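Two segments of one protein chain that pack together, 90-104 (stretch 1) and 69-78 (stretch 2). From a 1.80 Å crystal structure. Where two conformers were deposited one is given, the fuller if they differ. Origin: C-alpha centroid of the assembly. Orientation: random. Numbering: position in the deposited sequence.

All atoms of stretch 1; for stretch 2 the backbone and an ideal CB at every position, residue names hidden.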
# COMPACT_ATOMS: atom_id res chain seq x y z
N SER A 90 -8.87 -7.85 1.14
CA SER A 90 -9.75 -7.92 -0.05
C SER A 90 -10.55 -6.62 -0.28
O SER A 90 -10.65 -6.14 -1.43
CB SER A 90 -10.70 -9.11 -0.01
OG SER A 90 -10.00 -10.35 -0.10
N ARG A 91 -11.16 -6.07 0.78
CA ARG A 91 -11.96 -4.84 0.66
C ARG A 91 -11.12 -3.61 0.31
O ARG A 91 -11.54 -2.76 -0.50
CB ARG A 91 -12.80 -4.57 1.94
CG ARG A 91 -14.04 -5.43 2.00
CD ARG A 91 -14.70 -5.42 3.35
NE ARG A 91 -15.15 -4.12 3.85
CZ ARG A 91 -16.32 -3.53 3.57
NH1 ARG A 91 -17.18 -4.06 2.70
NH2 ARG A 91 -16.63 -2.38 4.15
N TRP A 92 -9.93 -3.52 0.92
CA TRP A 92 -9.05 -2.37 0.69
C TRP A 92 -8.41 -2.43 -0.71
O TRP A 92 -8.25 -1.41 -1.37
CB TRP A 92 -7.99 -2.28 1.81
CG TRP A 92 -8.63 -1.89 3.16
CD1 TRP A 92 -9.69 -1.07 3.34
CD2 TRP A 92 -8.21 -2.29 4.50
NE1 TRP A 92 -9.98 -0.92 4.69
CE2 TRP A 92 -9.08 -1.65 5.42
CE3 TRP A 92 -7.20 -3.12 4.99
CZ2 TRP A 92 -8.96 -1.81 6.81
CZ3 TRP A 92 -7.09 -3.30 6.37
CH2 TRP A 92 -7.98 -2.66 7.26
N LEU A 93 -8.14 -3.64 -1.19
CA LEU A 93 -7.72 -3.84 -2.57
C LEU A 93 -8.83 -3.44 -3.54
O LEU A 93 -8.56 -2.78 -4.56
CB LEU A 93 -7.32 -5.31 -2.80
CG LEU A 93 -7.08 -5.74 -4.26
CD1 LEU A 93 -5.86 -4.97 -4.89
CD2 LEU A 93 -6.82 -7.30 -4.31
N GLU A 94 -10.06 -3.87 -3.27
CA GLU A 94 -11.20 -3.54 -4.09
C GLU A 94 -11.34 -2.01 -4.25
O GLU A 94 -11.67 -1.49 -5.33
CB GLU A 94 -12.48 -4.11 -3.49
CG GLU A 94 -13.72 -3.88 -4.34
CD GLU A 94 -15.02 -4.41 -3.71
OE1 GLU A 94 -15.07 -4.70 -2.48
OE2 GLU A 94 -16.01 -4.51 -4.46
N GLU A 95 -11.08 -1.30 -3.16
CA GLU A 95 -11.14 0.17 -3.17
C GLU A 95 -10.01 0.79 -4.05
O GLU A 95 -10.25 1.70 -4.85
CB GLU A 95 -11.08 0.69 -1.72
CG GLU A 95 -12.34 0.34 -0.91
CD GLU A 95 -12.13 0.31 0.62
OE1 GLU A 95 -11.13 0.90 1.07
OE2 GLU A 95 -13.00 -0.28 1.33
N ALA A 96 -8.79 0.30 -3.89
CA ALA A 96 -7.66 0.76 -4.68
C ALA A 96 -7.96 0.57 -6.18
O ALA A 96 -7.77 1.51 -6.96
CB ALA A 96 -6.33 0.04 -4.27
N LEU A 97 -8.47 -0.60 -6.56
CA LEU A 97 -8.78 -0.86 -7.96
C LEU A 97 -9.92 0.05 -8.46
O LEU A 97 -9.89 0.55 -9.60
CB LEU A 97 -9.11 -2.35 -8.15
CG LEU A 97 -9.40 -2.89 -9.55
CD1 LEU A 97 -8.28 -2.49 -10.51
CD2 LEU A 97 -9.59 -4.42 -9.54
N ALA A 98 -10.95 0.27 -7.62
CA ALA A 98 -12.05 1.16 -7.99
C ALA A 98 -11.59 2.61 -8.21
O ALA A 98 -12.10 3.32 -9.09
CB ALA A 98 -13.20 1.11 -6.94
N VAL A 99 -10.65 3.07 -7.39
CA VAL A 99 -10.14 4.43 -7.52
C VAL A 99 -9.35 4.53 -8.85
O VAL A 99 -9.57 5.46 -9.65
CB VAL A 99 -9.26 4.79 -6.32
CG1 VAL A 99 -8.43 6.06 -6.63
CG2 VAL A 99 -10.17 4.97 -5.08
N LEU A 100 -8.50 3.54 -9.12
CA LEU A 100 -7.77 3.52 -10.39
C LEU A 100 -8.72 3.48 -11.60
O LEU A 100 -8.51 4.23 -12.56
CB LEU A 100 -6.74 2.38 -10.42
CG LEU A 100 -5.70 2.42 -11.55
CD1 LEU A 100 -4.63 3.47 -11.28
CD2 LEU A 100 -5.09 1.06 -11.70
N ASP A 101 -9.76 2.65 -11.55
CA ASP A 101 -10.73 2.55 -12.65
C ASP A 101 -11.61 3.79 -12.82
O ASP A 101 -12.18 4.03 -13.90
CB ASP A 101 -11.62 1.31 -12.49
CG ASP A 101 -10.84 -0.03 -12.63
OD1 ASP A 101 -9.67 -0.02 -13.10
OD2 ASP A 101 -11.41 -1.09 -12.26
N HIS A 102 -11.74 4.59 -11.76
CA HIS A 102 -12.52 5.83 -11.84
C HIS A 102 -11.76 6.88 -12.67
O HIS A 102 -12.35 7.57 -13.47
CB HIS A 102 -12.83 6.35 -10.43
CG HIS A 102 -13.71 7.57 -10.40
ND1 HIS A 102 -15.08 7.51 -10.49
CD2 HIS A 102 -13.40 8.89 -10.27
CE1 HIS A 102 -15.59 8.73 -10.45
NE2 HIS A 102 -14.59 9.59 -10.30
N PHE A 103 -10.46 7.01 -12.44
CA PHE A 103 -9.62 8.04 -13.06
C PHE A 103 -8.91 7.58 -14.34
O PHE A 103 -8.61 8.40 -15.19
CB PHE A 103 -8.61 8.53 -12.03
CG PHE A 103 -9.24 9.27 -10.88
CD1 PHE A 103 -9.81 10.52 -11.10
CD2 PHE A 103 -9.28 8.73 -9.61
CE1 PHE A 103 -10.41 11.22 -10.05
CE2 PHE A 103 -9.87 9.42 -8.56
CZ PHE A 103 -10.43 10.67 -8.79
N LYS A 104 -8.66 6.27 -14.45
CA LYS A 104 -8.09 5.64 -15.67
C LYS A 104 -6.84 6.32 -16.23
O LYS A 104 -6.82 6.68 -17.40
CB LYS A 104 -9.14 5.61 -16.79
CG LYS A 104 -10.32 4.72 -16.51
CD LYS A 104 -11.36 4.85 -17.64
CE LYS A 104 -12.22 3.60 -17.75
NZ LYS A 104 -12.74 3.11 -16.43
N UNK A 69 -0.97 12.74 -9.71
CA UNK A 69 -0.92 12.15 -8.36
C UNK A 69 -2.33 11.80 -7.85
O UNK A 69 -3.25 12.62 -7.99
CB UNK A 69 -0.24 13.11 -7.39
N UNK A 70 -2.48 10.59 -7.32
CA UNK A 70 -3.74 10.14 -6.69
C UNK A 70 -3.45 9.69 -5.24
O UNK A 70 -2.56 8.88 -5.01
CB UNK A 70 -4.37 9.00 -7.49
N UNK A 71 -4.21 10.23 -4.29
CA UNK A 71 -4.25 9.68 -2.92
C UNK A 71 -5.69 9.40 -2.56
O UNK A 71 -6.59 10.09 -3.08
CB UNK A 71 -3.62 10.64 -1.91
N UNK A 72 -5.91 8.39 -1.71
CA UNK A 72 -7.26 8.09 -1.19
C UNK A 72 -7.15 7.47 0.21
O UNK A 72 -6.09 6.98 0.60
CB UNK A 72 -8.01 7.15 -2.13
N UNK A 73 -8.24 7.55 0.97
CA UNK A 73 -8.33 6.93 2.32
C UNK A 73 -9.05 5.59 2.22
O UNK A 73 -10.15 5.49 1.67
CB UNK A 73 -9.06 7.85 3.30
N UNK A 74 -8.42 4.55 2.75
CA UNK A 74 -9.09 3.24 2.89
C UNK A 74 -10.39 3.36 3.70
O UNK A 74 -10.52 4.28 4.52
CB UNK A 74 -8.15 2.23 3.56
N UNK A 75 -11.38 2.51 3.43
CA UNK A 75 -12.55 2.46 4.28
C UNK A 75 -12.11 2.29 5.75
O UNK A 75 -11.13 1.59 6.03
CB UNK A 75 -13.48 1.32 3.85
N UNK A 76 -12.83 2.94 6.67
CA UNK A 76 -12.50 2.91 8.09
C UNK A 76 -11.40 3.87 8.54
O UNK A 76 -11.11 3.96 9.74
CB UNK A 76 -12.09 1.49 8.47
N UNK A 77 -10.83 4.59 7.59
CA UNK A 77 -9.68 5.49 7.82
C UNK A 77 -10.02 6.90 7.34
O UNK A 77 -10.77 7.10 6.37
CB UNK A 77 -8.43 4.97 7.10
N UNK A 78 -9.42 7.90 8.00
CA UNK A 78 -9.49 9.27 7.54
C UNK A 78 -10.87 9.79 7.12
O UNK A 78 -11.82 9.80 7.91
CB UNK A 78 -8.53 9.42 6.36

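The helix 90-103 and the strand that includes 69-72 run closer to antiparallel, their N-to-C directions 143° apart and their axes 10.1 Å apart at closest approach, so contacts move from Phe-103 and Val-99 at 70 to Val-99 and Ala-96 at 72 and to Trp-92 and Glu-95 at 74 and 75.

Position 69 has extended backbone angles (-145/132), and nothing of stretch 1 lies within 5.5 Å of its ideal CB. It is Ala-69.

At 70 CA-to-CB points toward the helix, with the ideal CB 5.1 Å from Val-99 CG1 and 5.4 Å from Phe-103 CD2. A medium or large apolar chain, Leu, Ile or Met, could span those gaps. Ile-70 does: its CG2 lies 3.7 Å from Val-99 CG1 and its CD1 4.0 Å from Phe-103 CD2.

Positions 71 and 73 point away, and stretch 1 cannot discriminate there. They are Arg-71 and Asp-73.

At 72 the bond turns toward the helix again. The ideal CB is 4.3 Å from Val-99 CG2, and the small Ala-96 leaves space one turn earlier, so a long apolar or aromatic chain suits. Phe-72, with chi1 p, lays one ring face against Val-99 (CG to Val-99 CG2, 4.1 Å) and brings CZ to 3.8 Å from Ala-96 CB.

At 74 CA-to-CB runs sideways, yet the ideal CB is 3.7 Å from Trp-92 CD1. A CB methylene could cover the indole, with several apolar or aromatic groups beyond it. Tyr-74 CB sits over the face of the Trp-92 five-membered ring, 4.0 Å from its centroid, a CH-pi contact; the two aromatic planes meet obliquely at 44°.

Position 75 faces a carboxylate: its ideal CB is only 3.0 Å from Glu-95 OE2, with Trp-92 NE1 at 4.2 Å. A small donor fits, Ser or perhaps Thr, whereas an acid would repel. Ser-75 OG donates to Glu-95 OE2 (2.6 Å) while its N donates to Glu-95 OE1 (2.9 Å, 174°), so both carboxylate oxygens are engaged. Trp-92 NE1 donates to Ser-75 O (3.1 Å) and weakly to Ser-75 OG (3.2 Å). A water bridges Ser-75 OG and Arg-91 NH2.

Position 76, within the type II turn 74-77, has phi 81°, which favours glycine; it is Gly-76.

At 77 CA-to-CB points toward stretch 1, but no atom of stretch 1 lies within 5.5 Å of its ideal CB, so a longer chain is needed to reach Trp-92; aromatic or polar both suit. His-77 directs its ring edge toward the indole face, planes at 84°, and its ND1 donates to Ser-75 O (2.9 Å).

Position 78, phi 46°, favours glycine: Gly-78.

Stretch 2 69-78: AIRFDYSGHG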
# COMPACT_ATOMS: atom_id res chain seq x y z
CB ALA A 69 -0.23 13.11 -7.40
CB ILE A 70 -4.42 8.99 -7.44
CG1 ILE A 70 -4.87 9.43 -8.83
CG2 ILE A 70 -5.63 8.43 -6.64
CD1 ILE A 70 -5.29 8.30 -9.75
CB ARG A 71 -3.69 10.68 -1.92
CG ARG A 71 -2.20 10.98 -2.10
CD ARG A 71 -1.75 12.18 -1.23
NE ARG A 71 -2.21 13.46 -1.72
CZ ARG A 71 -2.60 14.49 -0.97
NH1 ARG A 71 -2.65 14.42 0.35
NH2 ARG A 71 -2.99 15.60 -1.56
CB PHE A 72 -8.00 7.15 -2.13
CG PHE A 72 -7.42 5.77 -2.18
CD1 PHE A 72 -6.28 5.51 -2.95
CD2 PHE A 72 -7.96 4.73 -1.42
CE1 PHE A 72 -5.70 4.26 -2.96
CE2 PHE A 72 -7.39 3.45 -1.44
CZ PHE A 72 -6.25 3.23 -2.22
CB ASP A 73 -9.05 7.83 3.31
CG ASP A 73 -8.12 8.95 3.92
OD1 ASP A 73 -6.92 8.67 4.14
OD2 ASP A 73 -8.64 10.06 4.19
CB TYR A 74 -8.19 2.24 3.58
CG TYR A 74 -6.86 1.92 2.93
CD1 TYR A 74 -6.79 1.30 1.68
CD2 TYR A 74 -5.66 2.14 3.60
CE1 TYR A 74 -5.56 0.98 1.10
CE2 TYR A 74 -4.43 1.81 3.02
CZ TYR A 74 -4.39 1.22 1.77
OH TYR A 74 -3.18 0.91 1.21
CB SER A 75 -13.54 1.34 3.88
OG SER A 75 -12.94 0.06 3.89
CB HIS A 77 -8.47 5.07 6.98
CG HIS A 77 -7.88 3.72 7.30
ND1 HIS A 77 -8.56 2.52 7.14
CD2 HIS A 77 -6.62 3.38 7.68
CE1 HIS A 77 -7.75 1.51 7.42
NE2 HIS A 77 -6.57 2.00 7.75
O HOH W 1 -14.31 -1.51 5.82
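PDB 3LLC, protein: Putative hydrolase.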